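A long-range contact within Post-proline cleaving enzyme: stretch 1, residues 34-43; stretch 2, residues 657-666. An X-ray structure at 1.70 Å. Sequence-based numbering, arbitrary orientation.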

ATOM      1  N   GLU A  34      -3.982  -5.873  30.948  1.00 34.04           N
ATOM      2  CA  GLU A  34      -5.127  -5.015  31.184  1.00 34.91           C
ATOM      3  C   GLU A  34      -5.636  -4.427  29.882  1.00 32.22           C
ATOM      4  O   GLU A  34      -6.840  -4.350  29.662  1.00 35.24           O
ATOM      5  CB  GLU A  34      -4.789  -3.903  32.165  1.00 33.72           C
ATOM      6  N   ALA A  35      -4.714  -4.039  29.009  1.00 30.97           N
ATOM      7  CA  ALA A  35      -5.098  -3.562  27.675  1.00 28.91           C
ATOM      8  C   ALA A  35      -5.901  -4.599  26.884  1.00 28.44           C
ATOM      9  O   ALA A  35      -6.950  -4.265  26.324  1.00 27.53           O
ATOM     10  CB  ALA A  35      -3.871  -3.128  26.888  1.00 27.43           C
ATOM     11  N   LEU A  36      -5.384  -5.820  26.764  1.00 28.17           N
ATOM     12  CA  LEU A  36      -6.063  -6.864  25.958  1.00 30.43           C
ATOM     13  C   LEU A  36      -7.463  -7.209  26.455  1.00 30.48           C
ATOM     14  O   LEU A  36      -8.394  -7.369  25.655  1.00 33.05           O
ATOM     15  CB  LEU A  36      -5.231  -8.143  25.877  1.00 29.56           C
ATOM     16  CG  LEU A  36      -3.852  -7.958  25.261  1.00 30.29           C
ATOM     17  CD1 LEU A  36      -3.031  -9.229  25.442  1.00 30.95           C
ATOM     18  CD2 LEU A  36      -3.958  -7.562  23.793  1.00 29.31           C
ATOM     19  N   GLU A  37      -7.618  -7.304  27.770  1.00 32.10           N
ATOM     20  CA  GLU A  37      -8.910  -7.552  28.367  1.00 31.69           C
ATOM     21  C   GLU A  37      -9.887  -6.383  28.113  1.00 31.30           C
ATOM     22  O   GLU A  37     -11.015  -6.603  27.694  1.00 31.65           O
ATOM     23  CB  GLU A  37      -8.781  -7.824  29.867  1.00 33.64           C
ATOM     24  N   TRP A  38      -9.410  -5.160  28.334  1.00 29.79           N
ATOM     25  CA  TRP A  38     -10.174  -3.939  28.124  1.00 28.30           C
ATOM     26  C   TRP A  38     -10.652  -3.935  26.673  1.00 26.92           C
ATOM     27  O   TRP A  38     -11.827  -3.757  26.399  1.00 26.10           O
ATOM     28  CB  TRP A  38      -9.283  -2.709  28.449  1.00 27.85           C
ATOM     29  CG  TRP A  38      -9.949  -1.354  28.222  1.00 27.62           C
ATOM     30  CD1 TRP A  38     -10.620  -0.639  29.123  1.00 28.47           C
ATOM     31  CD2 TRP A  38      -9.931  -0.572  27.020  1.00 26.54           C
ATOM     32  NE1 TRP A  38     -11.059   0.548  28.590  1.00 28.36           N
ATOM     33  CE2 TRP A  38     -10.664   0.603  27.280  1.00 27.22           C
ATOM     34  CE3 TRP A  38      -9.380  -0.760  25.753  1.00 25.29           C
ATOM     35  CZ2 TRP A  38     -10.860   1.598  26.323  1.00 26.82           C
ATOM     36  CZ3 TRP A  38      -9.570   0.220  24.810  1.00 25.31           C
ATOM     37  CH2 TRP A  38     -10.317   1.387  25.094  1.00 25.73           C
ATOM     38  N   ALA A  39      -9.706  -4.151  25.760  1.00 25.74           N
ATOM     39  CA  ALA A  39     -10.006  -4.157  24.349  1.00 25.54           C
ATOM     40  C   ALA A  39     -10.977  -5.263  23.931  1.00 26.22           C
ATOM     41  O   ALA A  39     -11.876  -4.977  23.147  1.00 24.80           O
ATOM     42  CB  ALA A  39      -8.709  -4.227  23.536  1.00 24.55           C
ATOM     43  N   LYS A  40     -10.762  -6.504  24.398  1.00 28.10           N
ATOM     44  CA  LYS A  40     -11.680  -7.662  24.137  1.00 29.62           C
ATOM     45  C   LYS A  40     -13.111  -7.390  24.531  1.00 30.90           C
ATOM     46  O   LYS A  40     -14.047  -7.702  23.778  1.00 30.08           O
ATOM     47  CB  LYS A  40     -11.180  -8.921  24.863  1.00 31.02           C
ATOM     48  N   GLU A  41     -13.274  -6.776  25.697  1.00 31.51           N
ATOM     49  CA  GLU A  41     -14.612  -6.449  26.216  1.00 33.91           C
ATOM     50  C   GLU A  41     -15.325  -5.424  25.359  1.00 31.81           C
ATOM     51  O   GLU A  41     -16.498  -5.581  25.053  1.00 32.42           O
ATOM     52  CB  GLU A  41     -14.557  -5.965  27.672  1.00 36.98           C
ATOM     53  CG  GLU A  41     -14.864  -7.082  28.648  1.00 40.67           C
ATOM     54  CD  GLU A  41     -14.072  -8.336  28.300  1.00 43.15           C
ATOM     55  OE1 GLU A  41     -14.695  -9.303  27.779  1.00 45.61           O
ATOM     56  OE2 GLU A  41     -12.832  -8.340  28.502  1.00 40.22           O
ATOM     57  N   ARG A  42     -14.605  -4.385  24.951  1.00 31.12           N
ATOM     58  CA  ARG A  42     -15.205  -3.361  24.129  1.00 31.05           C
ATOM     59  C   ARG A  42     -15.477  -3.907  22.758  1.00 27.95           C
ATOM     60  O   ARG A  42     -16.489  -3.567  22.166  1.00 28.56           O
ATOM     61  CB  ARG A  42     -14.374  -2.094  24.076  1.00 32.50           C
ATOM     62  CG  ARG A  42     -14.300  -1.433  25.430  1.00 38.38           C
ATOM     63  CD  ARG A  42     -13.540  -0.130  25.332  1.00 41.15           C
ATOM     64  NE  ARG A  42     -14.495   0.959  25.234  1.00 45.05           N
ATOM     65  CZ  ARG A  42     -15.137   1.483  26.264  1.00 49.04           C
ATOM     66  NH1 ARG A  42     -16.024   2.449  26.054  1.00 52.27           N
ATOM     67  NH2 ARG A  42     -14.913   1.041  27.496  1.00 51.96           N
ATOM     68  N   THR A  43     -14.573  -4.741  22.243  1.00 25.95           N
ATOM     69  CA  THR A  43     -14.777  -5.375  20.936  1.00 23.75           C
ATOM     70  C   THR A  43     -16.011  -6.283  20.953  1.00 24.32           C
ATOM     71  O   THR A  43     -16.797  -6.253  20.024  1.00 23.88           O
ATOM     72  CB  THR A  43     -13.546  -6.176  20.547  1.00 22.94           C
ATOM     73  OG1 THR A  43     -12.458  -5.256  20.417  1.00 21.62           O
ATOM     74  CG2 THR A  43     -13.736  -6.947  19.284  1.00 22.27           C
ATOM     75  N   GLY A 657      -5.713   3.957  18.400  1.00 14.43           N
ATOM     76  CA  GLY A 657      -7.157   3.612  18.374  1.00 14.68           C
ATOM     77  C   GLY A 657      -7.677   3.469  19.813  1.00 15.54           C
ATOM     78  O   GLY A 657      -8.769   3.959  20.156  1.00 15.61           O
ATOM     79  N   ARG A 658      -6.870   2.823  20.652  1.00 16.18           N
ATOM     80  CA  ARG A 658      -7.244   2.574  22.025  1.00 17.18           C
ATOM     81  C   ARG A 658      -7.466   3.880  22.766  1.00 17.64           C
ATOM     82  O   ARG A 658      -8.509   4.055  23.410  1.00 17.86           O
ATOM     83  CB  ARG A 658      -6.160   1.805  22.739  1.00 17.56           C
ATOM     84  CG  ARG A 658      -6.169   0.342  22.461  1.00 17.94           C
ATOM     85  CD  ARG A 658      -4.841  -0.260  22.858  1.00 18.46           C
ATOM     86  NE  ARG A 658      -4.794  -1.698  22.708  1.00 18.73           N
ATOM     87  CZ  ARG A 658      -3.772  -2.454  23.116  1.00 19.01           C
ATOM     88  NH1 ARG A 658      -2.725  -1.924  23.757  1.00 19.68           N
ATOM     89  NH2 ARG A 658      -3.825  -3.764  22.916  1.00 19.34           N
ATOM     90  N   ILE A 659      -6.502   4.802  22.712  1.00 17.25           N
ATOM     91  CA  ILE A 659      -6.687   6.119  23.410  1.00 17.83           C
ATOM     92  C   ILE A 659      -7.872   6.989  22.941  1.00 17.76           C
ATOM     93  O   ILE A 659      -8.584   7.662  23.770  1.00 18.87           O
ATOM     94  CB  ILE A 659      -5.346   6.929  23.485  1.00 17.56           C
ATOM     95  CG1 ILE A 659      -5.463   8.081  24.473  1.00 18.43           C
ATOM     96  CG2 ILE A 659      -4.849   7.518  22.140  1.00 16.88           C
ATOM     97  CD1 ILE A 659      -5.651   7.630  25.891  1.00 19.21           C
ATOM     98  N   PHE A 660      -8.121   6.963  21.612  1.00 17.36           N
ATOM     99  CA  PHE A 660      -9.233   7.688  21.075  1.00 17.84           C
ATOM    100  C   PHE A 660     -10.542   7.098  21.659  1.00 18.53           C
ATOM    101  O   PHE A 660     -11.381   7.826  22.037  1.00 18.36           O
ATOM    102  CB  PHE A 660      -9.214   7.584  19.592  1.00 17.20           C
ATOM    103  CG  PHE A 660     -10.096   8.557  18.876  1.00 17.35           C
ATOM    104  CD1 PHE A 660     -10.145   9.888  19.238  1.00 17.68           C
ATOM    105  CD2 PHE A 660     -10.746   8.145  17.710  1.00 17.17           C
ATOM    106  CE1 PHE A 660     -10.927  10.771  18.558  1.00 17.91           C
ATOM    107  CE2 PHE A 660     -11.506   9.029  17.012  1.00 17.36           C
ATOM    108  CZ  PHE A 660     -11.575  10.365  17.432  1.00 17.50           C
ATOM    109  N   GLU A 661     -10.674   5.764  21.620  1.00 19.15           N
ATOM    110  CA  GLU A 661     -11.843   5.075  22.235  1.00 19.91           C
ATOM    111  C   GLU A 661     -11.944   5.428  23.728  1.00 21.38           C
ATOM    112  O   GLU A 661     -13.015   5.722  24.253  1.00 21.91           O
ATOM    113  CB  GLU A 661     -11.695   3.575  22.086  1.00 19.87           C
ATOM    114  CG  GLU A 661     -12.657   2.665  22.834  1.00 20.77           C
ATOM    115  CD  GLU A 661     -14.126   2.866  22.457  1.00 21.38           C
ATOM    116  OE1 GLU A 661     -14.504   3.708  21.590  1.00 21.28           O
ATOM    117  OE2 GLU A 661     -14.965   2.193  23.108  1.00 22.59           O
ATOM    118  N   TYR A 662     -10.818   5.354  24.419  1.00 22.24           N
ATOM    119  CA  TYR A 662     -10.841   5.581  25.867  1.00 23.90           C
ATOM    120  C   TYR A 662     -11.350   6.974  26.207  1.00 24.55           C
ATOM    121  O   TYR A 662     -12.202   7.122  27.107  1.00 25.23           O
ATOM    122  CB  TYR A 662      -9.465   5.326  26.471  1.00 24.26           C
ATOM    123  CG  TYR A 662      -9.457   5.449  28.005  1.00 26.37           C
ATOM    124  CD1 TYR A 662      -9.299   6.666  28.618  1.00 27.51           C
ATOM    125  CD2 TYR A 662      -9.549   4.320  28.774  1.00 27.80           C
ATOM    126  CE1 TYR A 662      -9.277   6.761  30.007  1.00 30.43           C
ATOM    127  CE2 TYR A 662      -9.552   4.383  30.138  1.00 30.02           C
ATOM    128  CZ  TYR A 662      -9.406   5.597  30.747  1.00 31.31           C
ATOM    129  OH  TYR A 662      -9.394   5.605  32.098  1.00 34.51           O
ATOM    130  N   VAL A 663     -10.860   7.987  25.498  1.00 24.42           N
ATOM    131  CA  VAL A 663     -11.288   9.356  25.748  1.00 25.78           C
ATOM    132  C   VAL A 663     -12.715   9.612  25.262  1.00 25.64           C
ATOM    133  O   VAL A 663     -13.516  10.210  25.981  1.00 26.41           O
ATOM    134  CB  VAL A 663     -10.309  10.399  25.173  1.00 25.63           C
ATOM    135  CG1 VAL A 663     -10.745  11.804  25.593  1.00 27.18           C
ATOM    136  CG2 VAL A 663      -8.923  10.104  25.692  1.00 25.30           C
ATOM    137  N   LEU A 664     -13.058   9.139  24.055  1.00 24.58           N
ATOM    138  CA  LEU A 664     -14.377   9.412  23.510  1.00 26.67           C
ATOM    139  C   LEU A 664     -15.442   8.680  24.292  1.00 29.54           C
ATOM    140  O   LEU A 664     -16.561   9.203  24.490  1.00 29.78           O
ATOM    141  CB  LEU A 664     -14.447   9.004  22.029  1.00 26.26           C
ATOM    142  CG  LEU A 664     -14.256  10.110  21.006  1.00 25.61           C
ATOM    143  CD1 LEU A 664     -14.364   9.480  19.614  1.00 24.51           C
ATOM    144  CD2 LEU A 664     -15.324  11.178  21.137  1.00 26.22           C
ATOM    145  N   ALA A 665     -15.131   7.461  24.722  1.00 31.82           N
ATOM    146  CA  ALA A 665     -16.070   6.703  25.584  1.00 35.55           C
ATOM    147  C   ALA A 665     -16.647   7.570  26.670  1.00 37.56           C
ATOM    148  O   ALA A 665     -17.799   7.348  27.098  1.00 41.14           O
ATOM    149  CB  ALA A 665     -15.376   5.511  26.235  1.00 36.83           C
ATOM    150  N   GLN A 666     -15.869   8.539  27.152  1.00 36.20           N
ATOM    151  CA  GLN A 666     -16.284   9.402  28.250  1.00 36.59           C
ATOM    152  C   GLN A 666     -17.136  10.612  27.887  1.00 34.17           C
ATOM    153  O   GLN A 666     -17.461  11.408  28.756  1.00 34.87           O
ATOM    154  CB  GLN A 666     -15.056   9.881  29.021  1.00 39.39           C
ATOM    155  CG  GLN A 666     -14.241   8.708  29.499  1.00 42.31           C
ATOM    156  CD  GLN A 666     -13.053   9.118  30.305  1.00 46.63           C
ATOM    157  OE1 GLN A 666     -12.130   9.755  29.791  1.00 51.89           O
ATOM    158  NE2 GLN A 666     -13.034   8.711  31.569  1.00 49.22           N
TER

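What is the strongest polar link between the two stretches? It is the salt bridge between Arg42 and Glu661, in which Arg42 NE donates to Glu661 OE2 across 2.5 Å with an N-H...O angle of 168°, short and nearly straight. Arg42 NH1 adds a weak hydrogen bond to the same Glu661 OE2, 3.1 Å long and bent to 127°. The carboxylate oxygen lies at the edge of the guanidinium, near its plane, where the N-H groups point. Glu661 is buried, and its OE1 is not left unpaired, since it is hydrogen-bonded elsewhere in the structure.

How do two helices so far apart bring these charges together? The helix axes come no nearer than 11.8 Å and cross at 64°. The CA atoms of Arg42 and Glu661 are 9.3 Å apart, so the two long side chains span the distance between them. Both residues direct their CA-to-CB bonds toward the other stretch; Arg42 starts with chi1 m and chi2 t, while Glu661 combines chi1 t with chi2 p. Beside the salt bridge, Arg42 NH1 also comes within 3.1 Å of Ala665 CB, a tight approach, closer than usual packing.

What fills the space between the helices next to the salt bridge? Trp38, one helical turn before Arg42, directs its CA-to-CB bond toward the second stretch and, with chi1 t, brings its large indole into contact with three residues. Trp38 CH2 is 3.5 Å from Glu661 CG and 3.6 Å from Arg658 O, while Trp38 CZ2 meets Tyr662 CD2 at 3.9 Å, an apolar contact at the edge of the tyrosine ring. A broad, flat side chain suits this place because it can touch residues about one turn apart on the facing helix. Arg658 O is already the acceptor for Tyr662 N at 2.8 Å.

How does a buried arginine fit into the packing? Arg658 leaves its backbone sideways, but its extended chain, with chi2 and chi3 both t, carries the guanidinium nearer to the first helix. Its aliphatic part packs beside the indole, with Arg658 CG 4.1 Å from Trp38 CZ3. Farther out, Ala35 CB lies over one face of the guanidinium, 3.5 Å from Arg658 NH1, and Leu36 CD2 sits at its edge, 3.9 Å from Arg658 NH2. These neighbours offer the guanidinium no acceptor, but its nitrogens are hydrogen-bonded elsewhere in the structure. The contact buries 395 Å² over both sides, with Trp38 and Arg658 contributing most, 89 Å² each.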